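PDB 3ZPJ: Ton_1535 from Thermococcus onnurineus, which is of unknown function but folds as an all-helical alpha-solenoid with a left-handed helical turn. Local coordinates for residues P276-V281 / L300-E305; G294-A299 / V324-F329; A315-A320 / L349-T354. All coordinates share one frame; numbering follows the deposited sequence.

Interaction 1 (P276-V281 / L300-E305); sequences PRFTDV and LKFAKE
Phe278 and Phe302 meet because both rings swing out beside their own backbone N, with CG anti to the carbonyl carbon (chi1 -65° and -77°). Their side chains then cross at about a right angle. The rings form an offset edge-to-face pair. The edge of Phe302 is turned toward the face of Phe278, with the planes at 77° and the ring centroids 5.8 Å apart. The rings come nearest at Phe278 CE2 and Phe302 CE1, 3.9 Å apart. Phe278 CE2 lies near the plane of the Phe302 ring. The carbonyl O of Pro276 sits 3.4 Å above one face of the Phe278 ring, offset toward its rim.

A carboxylate lies beside the rings. Asp280 OD1 comes to 3.7 Å from the backbone O of Glu305, with no hydrogen bond between these two acceptors. The carboxylate instead accepts from the backbone N of Gln307 through OD1. Its OD2 takes the backbone N of Asn308 and the side chain of Gln284. The first turn of helix 280-293 is thus tied to the loop after helix 296-303. Thr279 is the N-cap of helix 280-293, its OG1 bonded to the N of Asn282.

The contact joins the start of one helix to the end of the next in an antiparallel hairpin. Both rings also pack on Ile286 of helix 280-293, and Phe278 reaches Val241 and Leu244 of helix 240-256.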
ATOM      1  N   PRO A 276       4.940  24.466 -13.110  1.00 91.86           N
ATOM      2  CA  PRO A 276       4.018  23.858 -14.069  1.00 88.07           C
ATOM      3  C   PRO A 276       2.679  24.586 -14.076  1.00 90.24           C
ATOM      4  O   PRO A 276       2.490  25.575 -13.359  1.00 88.11           O
ATOM      5  CB  PRO A 276       3.839  22.439 -13.525  1.00 85.11           C
ATOM      6  CG  PRO A 276       4.147  22.550 -12.062  1.00 82.68           C
ATOM      7  CD  PRO A 276       5.236  23.571 -11.976  1.00 85.89           C
ATOM      8  N   ARG A 277       1.756  24.097 -14.892  1.00 90.34           N
ATOM      9  CA  ARG A 277       0.427  24.670 -14.947  1.00 94.86           C
ATOM     10  C   ARG A 277      -0.469  23.904 -14.005  1.00 88.44           C
ATOM     11  O   ARG A 277      -0.411  22.675 -13.941  1.00 87.91           O
ATOM     12  CB  ARG A 277      -0.116  24.574 -16.353  1.00104.00           C
ATOM     13  CG  ARG A 277      -1.470  25.205 -16.563  1.00113.79           C
ATOM     14  CD  ARG A 277      -1.867  25.035 -18.016  1.00118.00           C
ATOM     15  NE  ARG A 277      -0.703  25.167 -18.888  1.00117.10           N
ATOM     16  CZ  ARG A 277      -0.064  24.139 -19.437  1.00114.76           C
ATOM     17  NH1 ARG A 277      -0.481  22.900 -19.203  1.00108.83           N
ATOM     18  NH2 ARG A 277       0.992  24.350 -20.209  1.00120.39           N
ATOM     19  N   PHE A 278      -1.309  24.631 -13.283  1.00 76.06           N
ATOM     20  CA  PHE A 278      -2.031  24.039 -12.177  1.00 53.58           C
ATOM     21  C   PHE A 278      -3.523  24.016 -12.395  1.00 51.45           C
ATOM     22  O   PHE A 278      -4.089  24.963 -12.931  1.00 61.45           O
ATOM     23  CB  PHE A 278      -1.728  24.811 -10.902  1.00 54.06           C
ATOM     24  CG  PHE A 278      -0.297  24.725 -10.470  1.00 62.17           C
ATOM     25  CD1 PHE A 278       0.265  23.509 -10.129  1.00 64.93           C
ATOM     26  CD2 PHE A 278       0.482  25.863 -10.384  1.00 64.30           C
ATOM     27  CE1 PHE A 278       1.583  23.432  -9.721  1.00 65.06           C
ATOM     28  CE2 PHE A 278       1.795  25.791  -9.974  1.00 62.56           C
ATOM     29  CZ  PHE A 278       2.346  24.579  -9.644  1.00 57.34           C
ATOM     30  N   THR A 279      -4.164  22.928 -11.980  1.00 58.82           N
ATOM     31  CA  THR A 279      -5.607  22.952 -11.840  1.00 60.86           C
ATOM     32  C   THR A 279      -5.881  23.495 -10.452  1.00 63.27           C
ATOM     33  O   THR A 279      -5.020  23.422  -9.578  1.00 65.85           O
ATOM     34  CB  THR A 279      -6.208  21.572 -11.913  1.00 51.89           C
ATOM     35  OG1 THR A 279      -5.648  20.779 -10.872  1.00 45.52           O
ATOM     36  CG2 THR A 279      -5.924  20.929 -13.259  1.00 48.71           C
ATOM     37  N   ASP A 280      -7.079  24.029 -10.249  1.00 57.73           N
ATOM     38  CA  ASP A 280      -7.428  24.651  -8.982  1.00 54.56           C
ATOM     39  C   ASP A 280      -7.295  23.663  -7.836  1.00 58.63           C
ATOM     40  O   ASP A 280      -6.907  24.021  -6.728  1.00 55.44           O
ATOM     41  CB  ASP A 280      -8.845  25.213  -9.029  1.00 61.08           C
ATOM     42  CG  ASP A 280      -9.092  26.241  -7.950  1.00 67.50           C
ATOM     43  OD1 ASP A 280      -8.261  27.163  -7.800  1.00 69.75           O
ATOM     44  OD2 ASP A 280     -10.107  26.116  -7.240  1.00 68.17           O
ATOM     45  N   VAL A 281      -7.597  22.403  -8.109  1.00 53.57           N
ATOM     46  CA  VAL A 281      -7.431  21.397  -7.091  1.00 47.57           C
ATOM     47  C   VAL A 281      -5.943  21.215  -6.749  1.00 48.95           C
ATOM     48  O   VAL A 281      -5.591  21.096  -5.575  1.00 49.51           O
ATOM     49  CB  VAL A 281      -8.098  20.076  -7.502  1.00 58.10           C
ATOM     50  CG1 VAL A 281      -7.622  18.925  -6.616  1.00 39.49           C
ATOM     51  CG2 VAL A 281      -9.616  20.239  -7.454  1.00 54.71           C
ATOM     52  N   LEU A 300       0.753  30.934   1.471  1.00 58.85           N
ATOM     53  CA  LEU A 300      -0.120  32.066   1.217  1.00 52.04           C
ATOM     54  C   LEU A 300      -0.215  32.377  -0.275  1.00 53.40           C
ATOM     55  O   LEU A 300      -1.302  32.694  -0.774  1.00 55.48           O
ATOM     56  CB  LEU A 300       0.328  33.295   2.002  1.00 58.55           C
ATOM     57  CG  LEU A 300      -0.703  34.419   2.023  1.00 60.07           C
ATOM     58  CD1 LEU A 300      -2.003  33.920   2.632  1.00 54.08           C
ATOM     59  CD2 LEU A 300      -0.179  35.633   2.783  1.00 66.31           C
ATOM     60  N   LYS A 301       0.906  32.285  -0.989  1.00 59.83           N
ATOM     61  CA  LYS A 301       0.889  32.557  -2.429  1.00 65.36           C
ATOM     62  C   LYS A 301      -0.127  31.647  -3.093  1.00 60.40           C
ATOM     63  O   LYS A 301      -0.944  32.091  -3.903  1.00 57.12           O
ATOM     64  CB  LYS A 301       2.243  32.289  -3.080  1.00 73.14           C
ATOM     65  CG  LYS A 301       3.404  33.120  -2.605  1.00 76.44           C
ATOM     66  CD  LYS A 301       4.683  32.570  -3.237  1.00 77.00           C
ATOM     67  CE  LYS A 301       5.898  33.345  -2.795  1.00 80.65           C
ATOM     68  NZ  LYS A 301       5.654  34.801  -2.934  1.00 79.75           N
ATOM     69  N   PHE A 302      -0.073  30.363  -2.747  1.00 53.64           N
ATOM     70  CA  PHE A 302      -1.002  29.408  -3.332  1.00 50.45           C
ATOM     71  C   PHE A 302      -2.452  29.618  -2.904  1.00 53.53           C
ATOM     72  O   PHE A 302      -3.334  29.687  -3.757  1.00 52.33           O
ATOM     73  CB  PHE A 302      -0.528  27.974  -3.110  1.00 54.92           C
ATOM     74  CG  PHE A 302       0.571  27.579  -4.038  1.00 48.51           C
ATOM     75  CD1 PHE A 302       0.283  27.112  -5.306  1.00 52.49           C
ATOM     76  CD2 PHE A 302       1.890  27.723  -3.668  1.00 48.86           C
ATOM     77  CE1 PHE A 302       1.289  26.770  -6.181  1.00 49.34           C
ATOM     78  CE2 PHE A 302       2.895  27.380  -4.535  1.00 54.24           C
ATOM     79  CZ  PHE A 302       2.595  26.906  -5.796  1.00 52.55           C
ATOM     80  N   ALA A 303      -2.686  29.763  -1.603  1.00 49.52           N
ATOM     81  CA  ALA A 303      -4.029  29.992  -1.093  1.00 49.48           C
ATOM     82  C   ALA A 303      -4.744  31.149  -1.805  1.00 51.95           C
ATOM     83  O   ALA A 303      -5.930  31.047  -2.130  1.00 54.83           O
ATOM     84  CB  ALA A 303      -3.989  30.227   0.405  1.00 52.20           C
ATOM     85  N   LYS A 304      -4.027  32.236  -2.070  1.00 53.81           N
ATOM     86  CA  LYS A 304      -4.644  33.378  -2.732  1.00 56.26           C
ATOM     87  C   LYS A 304      -5.018  33.121  -4.202  1.00 64.94           C
ATOM     88  O   LYS A 304      -5.712  33.931  -4.817  1.00 62.04           O
ATOM     89  CB  LYS A 304      -3.761  34.625  -2.602  1.00 58.38           C
ATOM     90  CG  LYS A 304      -3.433  34.983  -1.164  1.00 57.98           C
ATOM     91  CD  LYS A 304      -3.141  36.466  -1.004  1.00 74.45           C
ATOM     92  CE  LYS A 304      -1.687  36.710  -0.642  1.00 76.42           C
ATOM     93  NZ  LYS A 304      -1.522  37.947   0.163  1.00 62.95           N
ATOM     94  N   GLU A 305      -4.573  31.996  -4.763  1.00 61.90           N
ATOM     95  CA  GLU A 305      -4.875  31.684  -6.162  1.00 59.53           C
ATOM     96  C   GLU A 305      -5.967  30.644  -6.300  1.00 62.80           C
ATOM     97  O   GLU A 305      -6.370  30.321  -7.416  1.00 65.81           O
ATOM     98  CB  GLU A 305      -3.621  31.220  -6.917  1.00 62.21           C
ATOM     99  CG  GLU A 305      -2.669  32.340  -7.320  1.00 71.86           C
ATOM    100  CD  GLU A 305      -3.198  33.197  -8.470  1.00 80.96           C
ATOM    101  OE1 GLU A 305      -3.221  32.708  -9.625  1.00 81.01           O
ATOM    102  OE2 GLU A 305      -3.580  34.362  -8.220  1.00 84.02           O
TER

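Interaction 2 (G294-A299 / V324-F329); sequences GNLRRA and VRRKKF
The guanidinium of Arg326 has Leu296 on one face and Gly294 at its edge. Leu296 CD1 stands 3.5 Å above the guanidinium plane, offset toward the rim. Its closest atom there is Arg326 NH1, at 3.6 Å. The two side chains arrive from opposite directions. The methyl rests on the guanidinium face, toward its rim.

At the edge, Arg326 NH1 donates to the carbonyl O of Gly294. The bond is 3.2 Å long and nearly straight, with an N-H...O angle of 172°. The oxygen lies almost in the guanidinium plane, but the donor is tilted 21° from the carbonyl plane of Gly294. The Arg326 chain bends at chi3 (22°), which turns the guanidinium away from a fully extended course. Together the bond at the edge and the methyl on the face probably limit how the group can turn.

The carbonyl is presented by a tight turn between two helices. Gly294 ends helix 280-293 in a Schellman motif with positive phi. A side chain at these backbone angles would press on the preceding carbonyl O. The Gly294 oxygen also takes a weak bond from Leu296 N, with Asn295 the centre of an inverse gamma turn. Asn295 is the N-cap of helix 296-303. Its OD1 accepts from Arg298 N at 3.0 Å, with the donor well above the carbonyl plane. Arg326 is itself the first residue to leave helix 309-325, so its bond runs from one helix end to the turn between two others.

Leu296 also packs on Glu322 and Leu323 of helix 309-325. On helix 296-303, Ala299 touches Leu290 and Thr291 of helix 280-293, while Arg298 makes a cation-pi contact with Phe270 of helix 262-271.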
ATOM      1  N   GLY A 294       4.726  24.127   7.187  1.00 53.47           N
ATOM      2  CA  GLY A 294       5.184  25.298   7.911  1.00 41.80           C
ATOM      3  C   GLY A 294       5.785  26.367   7.022  1.00 51.36           C
ATOM      4  O   GLY A 294       6.323  27.356   7.513  1.00 54.34           O
ATOM      5  N   ASN A 295       5.712  26.178   5.710  1.00 50.18           N
ATOM      6  CA  ASN A 295       6.143  27.223   4.792  1.00 46.93           C
ATOM      7  C   ASN A 295       4.952  28.142   4.519  1.00 56.74           C
ATOM      8  O   ASN A 295       4.297  28.051   3.485  1.00 61.65           O
ATOM      9  CB  ASN A 295       6.711  26.629   3.495  1.00 50.04           C
ATOM     10  CG  ASN A 295       7.449  27.661   2.636  1.00 66.33           C
ATOM     11  OD1 ASN A 295       7.078  28.842   2.579  1.00 66.69           O
ATOM     12  ND2 ASN A 295       8.498  27.209   1.954  1.00 72.00           N
ATOM     13  N   LEU A 296       4.673  29.029   5.464  1.00 55.61           N
ATOM     14  CA  LEU A 296       3.501  29.880   5.356  1.00 58.73           C
ATOM     15  C   LEU A 296       3.640  30.961   4.282  1.00 62.02           C
ATOM     16  O   LEU A 296       2.635  31.444   3.760  1.00 64.54           O
ATOM     17  CB  LEU A 296       3.125  30.454   6.729  1.00 53.24           C
ATOM     18  CG  LEU A 296       2.918  29.314   7.736  1.00 50.96           C
ATOM     19  CD1 LEU A 296       2.509  29.790   9.121  1.00 50.58           C
ATOM     20  CD2 LEU A 296       1.905  28.315   7.205  1.00 58.17           C
ATOM     21  N   ARG A 297       4.874  31.323   3.931  1.00 58.98           N
ATOM     22  CA  ARG A 297       5.084  32.294   2.854  1.00 66.39           C
ATOM     23  C   ARG A 297       4.548  31.749   1.536  1.00 73.11           C
ATOM     24  O   ARG A 297       3.690  32.369   0.901  1.00 72.29           O
ATOM     25  CB  ARG A 297       6.566  32.676   2.692  1.00 68.07           C
ATOM     26  CG  ARG A 297       6.839  33.461   1.398  1.00 80.27           C
ATOM     27  CD  ARG A 297       8.311  33.853   1.192  1.00 87.42           C
ATOM     28  NE  ARG A 297       9.176  32.745   0.770  1.00 87.24           N
ATOM     29  CZ  ARG A 297       9.372  32.366  -0.496  1.00 83.75           C
ATOM     30  NH1 ARG A 297       8.750  32.987  -1.488  1.00 85.05           N
ATOM     31  NH2 ARG A 297      10.186  31.354  -0.775  1.00 77.57           N
ATOM     32  N   ARG A 298       5.062  30.590   1.128  1.00 73.50           N
ATOM     33  CA  ARG A 298       4.640  29.966  -0.122  1.00 68.50           C
ATOM     34  C   ARG A 298       3.174  29.558  -0.042  1.00 61.14           C
ATOM     35  O   ARG A 298       2.435  29.704  -1.011  1.00 68.89           O
ATOM     36  CB  ARG A 298       5.492  28.739  -0.439  1.00 73.57           C
ATOM     37  CG  ARG A 298       6.940  29.013  -0.818  1.00 78.54           C
ATOM     38  CD  ARG A 298       7.623  27.689  -1.123  1.00 74.80           C
ATOM     39  NE  ARG A 298       9.052  27.803  -1.380  1.00 81.64           N
ATOM     40  CZ  ARG A 298       9.566  28.104  -2.566  1.00 89.69           C
ATOM     41  NH1 ARG A 298       8.759  28.343  -3.594  1.00 92.26           N
ATOM     42  NH2 ARG A 298      10.882  28.176  -2.722  1.00 90.40           N
ATOM     43  N   ALA A 299       2.761  29.055   1.120  1.00 48.67           N
ATOM     44  CA  ALA A 299       1.389  28.602   1.315  1.00 48.98           C
ATOM     45  C   ALA A 299       0.395  29.723   1.066  1.00 52.61           C
ATOM     46  O   ALA A 299      -0.669  29.510   0.489  1.00 55.25           O
ATOM     47  CB  ALA A 299       1.202  28.018   2.708  1.00 49.20           C
ATOM     48  N   VAL A 324      -0.943  32.506  14.249  1.00 89.36           N
ATOM     49  CA  VAL A 324      -1.192  32.811  15.659  1.00 96.42           C
ATOM     50  C   VAL A 324      -0.346  31.989  16.638  1.00 92.64           C
ATOM     51  O   VAL A 324       0.355  32.557  17.488  1.00 90.20           O
ATOM     52  CB  VAL A 324      -2.686  32.676  16.006  1.00 96.72           C
ATOM     53  CG1 VAL A 324      -2.887  32.602  17.515  1.00 98.28           C
ATOM     54  CG2 VAL A 324      -3.453  33.842  15.415  1.00 97.56           C
ATOM     55  N   ARG A 325      -0.409  30.665  16.513  1.00 86.54           N
ATOM     56  CA  ARG A 325       0.396  29.775  17.348  1.00 84.65           C
ATOM     57  C   ARG A 325       1.857  30.208  17.394  1.00 89.44           C
ATOM     58  O   ARG A 325       2.483  30.220  18.453  1.00 90.57           O
ATOM     59  CB  ARG A 325       0.298  28.339  16.839  1.00 76.67           C
ATOM     60  CG  ARG A 325      -1.065  27.732  17.066  1.00 77.38           C
ATOM     61  CD  ARG A 325      -1.597  27.054  15.826  1.00 81.84           C
ATOM     62  NE  ARG A 325      -2.948  26.541  16.048  1.00 88.21           N
ATOM     63  CZ  ARG A 325      -3.633  25.802  15.177  1.00 87.82           C
ATOM     64  NH1 ARG A 325      -3.096  25.469  14.005  1.00 82.88           N
ATOM     65  NH2 ARG A 325      -4.858  25.391  15.482  1.00 85.73           N
ATOM     66  N   ARG A 326       2.377  30.604  16.239  1.00 89.24           N
ATOM     67  CA  ARG A 326       3.793  30.886  16.084  1.00 80.92           C
ATOM     68  C   ARG A 326       4.115  32.371  16.146  1.00 79.78           C
ATOM     69  O   ARG A 326       5.099  32.796  15.547  1.00 84.04           O
ATOM     70  CB  ARG A 326       4.275  30.321  14.743  1.00 78.17           C
ATOM     71  CG  ARG A 326       3.769  28.899  14.449  1.00 79.45           C
ATOM     72  CD  ARG A 326       4.088  28.464  13.024  1.00 77.99           C
ATOM     73  NE  ARG A 326       5.193  29.233  12.454  1.00 86.42           N
ATOM     74  CZ  ARG A 326       5.738  28.992  11.265  1.00 92.40           C
ATOM     75  NH1 ARG A 326       5.288  27.989  10.516  1.00 90.24           N
ATOM     76  NH2 ARG A 326       6.737  29.750  10.828  1.00 95.90           N
ATOM     77  N   LYS A 327       3.298  33.149  16.861  1.00 82.04           N
ATOM     78  CA  LYS A 327       3.453  34.614  16.913  1.00 89.96           C
ATOM     79  C   LYS A 327       3.291  35.230  15.510  1.00102.65           C
ATOM     80  O   LYS A 327       2.305  34.962  14.832  1.00100.58           O
ATOM     81  CB  LYS A 327       4.798  35.006  17.552  1.00 87.47           C
ATOM     82  CG  LYS A 327       4.975  36.478  17.946  1.00 85.81           C
ATOM     83  CD  LYS A 327       6.436  36.758  18.304  1.00 81.37           C
ATOM     84  CE  LYS A 327       7.054  37.841  17.429  1.00 72.78           C
ATOM     85  NZ  LYS A 327       6.672  39.211  17.880  1.00 80.24           N
ATOM     86  N   LYS A 328       4.246  36.054  15.080  1.00112.84           N
ATOM     87  CA  LYS A 328       4.226  36.662  13.743  1.00119.04           C
ATOM     88  C   LYS A 328       2.886  37.319  13.347  1.00119.14           C
ATOM     89  O   LYS A 328       2.399  37.145  12.227  1.00117.37           O
ATOM     90  CB  LYS A 328       4.673  35.636  12.688  1.00116.75           C
ATOM     91  CG  LYS A 328       6.192  35.501  12.561  1.00115.20           C
ATOM     92  CD  LYS A 328       6.656  34.060  12.721  1.00113.07           C
ATOM     93  CE  LYS A 328       6.305  33.206  11.507  1.00110.38           C
ATOM     94  NZ  LYS A 328       7.222  33.428  10.347  1.00110.07           N
ATOM     95  N   PHE A 329       2.313  38.093  14.266  1.00118.17           N
ATOM     96  CA  PHE A 329       0.963  38.637  14.096  1.00112.94           C
ATOM     97  C   PHE A 329       0.796  39.726  13.027  1.00109.38           C
ATOM     98  O   PHE A 329      -0.330  40.025  12.632  1.00107.61           O
ATOM     99  CB  PHE A 329       0.424  39.173  15.432  1.00111.02           C
ATOM    100  CG  PHE A 329       0.195  38.110  16.472  1.00106.40           C
ATOM    101  CD1 PHE A 329      -0.965  37.355  16.466  1.00105.49           C
ATOM    102  CD2 PHE A 329       1.134  37.882  17.466  1.00104.07           C
ATOM    103  CE1 PHE A 329      -1.180  36.377  17.423  1.00103.63           C
ATOM    104  CE2 PHE A 329       0.923  36.912  18.423  1.00104.66           C
ATOM    105  CZ  PHE A 329      -0.236  36.156  18.401  1.00102.93           C
TER

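Interaction 3 (A315-A320 / L349-T354); sequences ALKAIA and LNEIGT
Lys317 and Glu351 reach toward each other with their side chains crossing at about a right angle. The ammonium of Lys317 comes to one oxygen of the carboxylate. Lys317 NZ lies 3.5 Å from Glu351 OE2, a salt bridge whose hydrogen bond is weak. Lys317 CE lies 4.1 Å from both Glu351 OE1 and Glu351 OE2, so the last methylene faces the carboxylate about evenly. Lys317 starts with CG opposite its backbone N (chi1 176°), then bends at chi3 to bring NZ round. Glu351 is extended beyond CG and carries its carboxylate toward Lys317.

In this alpha-solenoid the bridge runs from helix 309-325 to the last helix, 342-351, skipping helix 332-338. Lys317 NZ also makes a long, weak ion pair with Glu347, one turn earlier on helix 342-351. With an alanine at Lys317, the carboxylate of Glu351 would probably lose its cationic mate, and Glu347 its weaker one.

Nearby contacts are apolar. Ala320 packs on Ile335 of helix 332-338. Ile352 packs on Val332 and Ile336 of that helix and on Val324 of helix 309-325.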
ATOM      1  N   ALA A 315      -8.476  27.597   3.342  1.00 52.24           N
ATOM      2  CA  ALA A 315      -7.013  27.656   3.301  1.00 45.53           C
ATOM      3  C   ALA A 315      -6.478  28.924   3.970  1.00 47.76           C
ATOM      4  O   ALA A 315      -5.459  28.899   4.656  1.00 57.37           O
ATOM      5  CB  ALA A 315      -6.513  27.548   1.866  1.00 44.37           C
ATOM      6  N   LEU A 316      -7.185  30.029   3.774  1.00 54.15           N
ATOM      7  CA  LEU A 316      -6.766  31.296   4.347  1.00 56.01           C
ATOM      8  C   LEU A 316      -6.880  31.259   5.867  1.00 59.25           C
ATOM      9  O   LEU A 316      -6.056  31.839   6.575  1.00 58.47           O
ATOM     10  CB  LEU A 316      -7.596  32.439   3.765  1.00 58.85           C
ATOM     11  CG  LEU A 316      -7.202  32.896   2.358  1.00 61.47           C
ATOM     12  CD1 LEU A 316      -8.088  34.058   1.880  1.00 56.19           C
ATOM     13  CD2 LEU A 316      -5.738  33.306   2.333  1.00 62.30           C
ATOM     14  N   LYS A 317      -7.904  30.569   6.365  1.00 59.44           N
ATOM     15  CA  LYS A 317      -8.104  30.444   7.805  1.00 61.40           C
ATOM     16  C   LYS A 317      -6.951  29.665   8.427  1.00 68.18           C
ATOM     17  O   LYS A 317      -6.264  30.168   9.323  1.00 70.14           O
ATOM     18  CB  LYS A 317      -9.440  29.759   8.125  1.00 60.39           C
ATOM     19  CG  LYS A 317      -9.650  29.519   9.618  1.00 65.89           C
ATOM     20  CD  LYS A 317     -11.092  29.174   9.954  1.00 72.53           C
ATOM     21  CE  LYS A 317     -11.230  27.742  10.441  1.00 78.02           C
ATOM     22  NZ  LYS A 317     -12.621  27.443  10.889  1.00 81.42           N
ATOM     23  N   ALA A 318      -6.746  28.444   7.935  1.00 63.38           N
ATOM     24  CA  ALA A 318      -5.680  27.566   8.415  1.00 56.92           C
ATOM     25  C   ALA A 318      -4.351  28.302   8.539  1.00 60.04           C
ATOM     26  O   ALA A 318      -3.702  28.265   9.584  1.00 63.05           O
ATOM     27  CB  ALA A 318      -5.527  26.366   7.495  1.00 42.71           C
ATOM     28  N   ILE A 319      -3.959  28.980   7.468  1.00 52.53           N
ATOM     29  CA  ILE A 319      -2.717  29.737   7.473  1.00 58.80           C
ATOM     30  C   ILE A 319      -2.716  30.737   8.621  1.00 63.78           C
ATOM     31  O   ILE A 319      -1.716  30.891   9.323  1.00 68.27           O
ATOM     32  CB  ILE A 319      -2.515  30.483   6.146  1.00 55.66           C
ATOM     33  CG1 ILE A 319      -2.247  29.487   5.012  1.00 51.58           C
ATOM     34  CG2 ILE A 319      -1.386  31.501   6.269  1.00 55.79           C
ATOM     35  CD1 ILE A 319      -2.343  30.110   3.613  1.00 52.83           C
ATOM     36  N   ALA A 320      -3.853  31.393   8.823  1.00 65.54           N
ATOM     37  CA  ALA A 320      -3.951  32.433   9.835  1.00 71.92           C
ATOM     38  C   ALA A 320      -3.873  31.855  11.242  1.00 76.23           C
ATOM     39  O   ALA A 320      -3.284  32.467  12.128  1.00 88.40           O
ATOM     40  CB  ALA A 320      -5.221  33.240   9.656  1.00 70.75           C
ATOM     41  N   LEU A 349     -11.923  34.034  13.813  1.00 94.20           N
ATOM     42  CA  LEU A 349     -11.773  35.178  14.704  1.00 91.71           C
ATOM     43  C   LEU A 349     -12.029  34.772  16.159  1.00 98.18           C
ATOM     44  O   LEU A 349     -11.573  35.433  17.095  1.00 92.10           O
ATOM     45  CB  LEU A 349     -12.701  36.311  14.254  1.00 78.42           C
ATOM     46  CG  LEU A 349     -12.073  37.697  14.070  1.00 76.19           C
ATOM     47  CD1 LEU A 349     -10.556  37.617  13.956  1.00 76.26           C
ATOM     48  CD2 LEU A 349     -12.672  38.425  12.869  1.00 70.92           C
ATOM     49  N   ASN A 350     -12.753  33.670  16.333  1.00107.79           N
ATOM     50  CA  ASN A 350     -12.984  33.094  17.653  1.00110.49           C
ATOM     51  C   ASN A 350     -11.832  32.188  18.055  1.00106.04           C
ATOM     52  O   ASN A 350     -11.320  32.270  19.170  1.00106.58           O
ATOM     53  CB  ASN A 350     -14.289  32.294  17.675  1.00109.73           C
ATOM     54  CG  ASN A 350     -15.510  33.161  17.445  1.00111.44           C
ATOM     55  OD1 ASN A 350     -15.562  34.322  17.871  1.00106.30           O
ATOM     56  ND2 ASN A 350     -16.505  32.600  16.767  1.00112.87           N
ATOM     57  N   GLU A 351     -11.429  31.321  17.134  1.00 99.99           N
ATOM     58  CA  GLU A 351     -10.335  30.397  17.383  1.00 93.19           C
ATOM     59  C   GLU A 351      -9.023  31.121  17.705  1.00 94.48           C
ATOM     60  O   GLU A 351      -8.181  30.591  18.421  1.00104.88           O
ATOM     61  CB  GLU A 351     -10.180  29.427  16.212  1.00 84.69           C
ATOM     62  CG  GLU A 351     -11.419  28.578  15.999  1.00 88.89           C
ATOM     63  CD  GLU A 351     -11.293  27.630  14.825  1.00 98.04           C
ATOM     64  OE1 GLU A 351     -10.154  27.394  14.373  1.00103.21           O
ATOM     65  OE2 GLU A 351     -12.332  27.118  14.353  1.00 98.72           O
ATOM     66  N   ILE A 352      -8.864  32.338  17.195  1.00 88.44           N
ATOM     67  CA  ILE A 352      -7.718  33.181  17.543  1.00 89.47           C
ATOM     68  C   ILE A 352      -7.840  33.646  19.001  1.00101.78           C
ATOM     69  O   ILE A 352      -6.871  34.086  19.627  1.00108.36           O
ATOM     70  CB  ILE A 352      -7.564  34.350  16.540  1.00 86.55           C
ATOM     71  CG1 ILE A 352      -6.975  33.825  15.227  1.00 86.45           C
ATOM     72  CG2 ILE A 352      -6.690  35.474  17.085  1.00 77.68           C
ATOM     73  CD1 ILE A 352      -6.720  34.908  14.189  1.00 84.36           C
ATOM     74  N   GLY A 353      -9.038  33.499  19.555  1.00104.65           N
ATOM     75  CA  GLY A 353      -9.222  33.655  20.985  1.00105.45           C
ATOM     76  C   GLY A 353      -8.837  32.394  21.749  1.00102.77           C
ATOM     77  O   GLY A 353      -9.558  31.969  22.652  1.00101.21           O
ATOM     78  N   THR A 354      -7.719  31.775  21.377  1.00101.11           N
ATOM     79  CA  THR A 354      -7.128  30.748  22.218  1.00 97.82           C
ATOM     80  C   THR A 354      -6.560  31.478  23.420  1.00112.99           C
ATOM     81  O   THR A 354      -5.865  32.489  23.281  1.00113.58           O
ATOM     82  CB  THR A 354      -5.987  29.973  21.532  1.00 84.39           C
ATOM     83  OG1 THR A 354      -5.081  30.897  20.918  1.00 88.24           O
ATOM     84  CG2 THR A 354      -6.526  29.003  20.489  1.00 67.43           C
TER

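Overall arrangement
From the N terminus, interaction 1 comes first. It closes a loop through most of helix 280-293 and the first part of helix 296-303. Interaction 2 opens inside that loop, at 294-299, and closes beyond it at 324-329, so the two cross. Interaction 3 opens at 315-320, before interaction 2 has closed, and ends near the C terminus. It crosses interaction 2 but follows interaction 1 in series. Interactions 1 and 2 share helix 296-303, and interactions 2 and 3 share helix 309-325. Packing of Ala303 and Leu300 on Ile319 joins interactions 1 and 3. Interactions 1 and 2 tie consecutive helices from 280-293 to 309-325; interaction 3 skips helix 332-338 to reach helix 342-351.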